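Local coordinates for Peptidase_M23 domain-containing protein (Enterococcus faecalis, PDB 6SMK), which cleaves peptidoglycan as a zinc-dependent D,L-endopeptidase of the M23 family, here as the catalytic domain of a larger prophage-encoded protein, at the zinc ion site. Residues are numbered along the deposited sequence; one frame, centred on the assembly and turned at random.

The zinc ion site. Residues 29, 31, 33, 78, 111, 113. With ZN (zinc ion), chain B.
The catalytic zinc of this M23 peptidase is held by two imidazoles and a carboxylate, with water 1 as a further ligand. His29 binds tip-on through NE2, 1.9 Å from ZN, whereas His111 uses ND1, the ring nitrogen nearer its own backbone, at 2.0 Å from ZN. In both residues CG lies anti to the backbone N (chi1 -157° and 174°), and the two nitrogens subtend 116° at the metal. Asp33 adds OD1, 2.2 Å from ZN; the carboxylate's OD2, 2.8 Å from ZN, is at best a loose partner. Asp33 CG lies beside its backbone N, which turns the carboxylate to the metal. The modelled shell is irregular; further ligands may be unseen. His29 and Asp33 form the HxxxD motif.

Water 1, 2.3 Å from ZN, is linked to Asp33 OD2 and to His78 NE2, the latter 2.6 Å from the water oxygen. His78 does not bind the metal; its ring points across at the water, as suits a catalytic histidine that would help activate it. Behind the ligands, His29 ND1 donates almost in its ring plane to the carbonyl O of Gly31, arriving above the carbonyl plane. His111 NE2 donates to Glu113 OE1 at 3.0 Å, on the anti lone pair, fixing the ring's rotation and perhaps making it more electron-rich.

Strand 109-116, with His111 and Glu113, runs alongside the Gly31-Asp33 stretch entering strand 32-35; His29 sits just before it on strand 28-29, and His78 in the loop after strand 72-77.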
loop_
_atom_site.group_PDB
_atom_site.type_symbol
_atom_site.label_atom_id
_atom_site.label_comp_id
_atom_site.label_asym_id
_atom_site.label_seq_id
_atom_site.Cartn_x
_atom_site.Cartn_y
_atom_site.Cartn_z
ATOM N N HIS A 29 -0.258 0.635 -13.417
ATOM C CA HIS A 29 0.034 0.658 -11.991
ATOM C C HIS A 29 -1.199 0.231 -11.208
ATOM O O HIS A 29 -2.304 0.729 -11.449
ATOM C CB HIS A 29 0.496 2.049 -11.550
ATOM C CG HIS A 29 1.305 2.040 -10.290
ATOM N ND1 HIS A 29 0.788 2.426 -9.073
ATOM C CD2 HIS A 29 2.589 1.678 -10.053
ATOM C CE1 HIS A 29 1.716 2.301 -8.143
ATOM N NE2 HIS A 29 2.818 1.850 -8.711
ATOM N N GLY A 31 -1.647 0.434 -7.884
ATOM C CA GLY A 31 -1.880 1.205 -6.677
ATOM C C GLY A 31 -1.384 2.609 -6.871
ATOM O O GLY A 31 -1.273 3.100 -8.000
ATOM N N ASP A 33 1.821 5.143 -5.719
ATOM C CA ASP A 33 3.167 5.170 -5.161
ATOM C C ASP A 33 3.414 6.509 -4.473
ATOM O O ASP A 33 3.195 7.572 -5.065
ATOM C CB ASP A 33 4.208 4.931 -6.263
ATOM C CG ASP A 33 4.356 3.454 -6.639
ATOM O OD1 ASP A 33 3.688 2.600 -6.026
ATOM O OD2 ASP A 33 5.150 3.136 -7.549
ATOM N N HIS A 78 6.564 -2.565 -0.659
ATOM C CA HIS A 78 7.954 -2.126 -0.852
ATOM C C HIS A 78 8.576 -1.671 0.467
ATOM O O HIS A 78 9.287 -0.672 0.521
ATOM C CB HIS A 78 8.054 -0.996 -1.888
ATOM C CG HIS A 78 7.430 -1.298 -3.214
ATOM N ND1 HIS A 78 7.727 -2.429 -3.941
ATOM C CD2 HIS A 78 6.542 -0.595 -3.961
ATOM C CE1 HIS A 78 7.046 -2.415 -5.076
ATOM N NE2 HIS A 78 6.316 -1.314 -5.113
ATOM N N HIS A 111 3.916 1.675 -1.716
ATOM C CA HIS A 111 2.896 1.395 -2.703
ATOM C C HIS A 111 1.625 1.065 -1.938
ATOM O O HIS A 111 1.587 0.091 -1.176
ATOM C CB HIS A 111 3.355 0.247 -3.603
ATOM C CG HIS A 111 2.328 -0.223 -4.579
ATOM N ND1 HIS A 111 2.351 0.134 -5.908
ATOM C CD2 HIS A 111 1.256 -1.031 -4.423
ATOM C CE1 HIS A 111 1.334 -0.430 -6.528
ATOM N NE2 HIS A 111 0.654 -1.144 -5.649
ATOM N N GLU A 113 -2.150 -0.039 -2.188
ATOM C CA GLU A 113 -3.038 -0.739 -3.106
ATOM C C GLU A 113 -4.333 -1.098 -2.398
ATOM O O GLU A 113 -4.324 -1.499 -1.230
ATOM C CB GLU A 113 -2.378 -2.007 -3.667
ATOM C CG GLU A 113 -3.245 -2.783 -4.633
ATOM C CD GLU A 113 -2.454 -3.764 -5.470
ATOM O OE1 GLU A 113 -1.302 -3.435 -5.825
ATOM O OE2 GLU A 113 -2.979 -4.859 -5.779
HETATM ZN ZN ZN B . 3.607 0.813 -7.297
HETATM O O HOH W 1 5.847 0.248 -7.192
#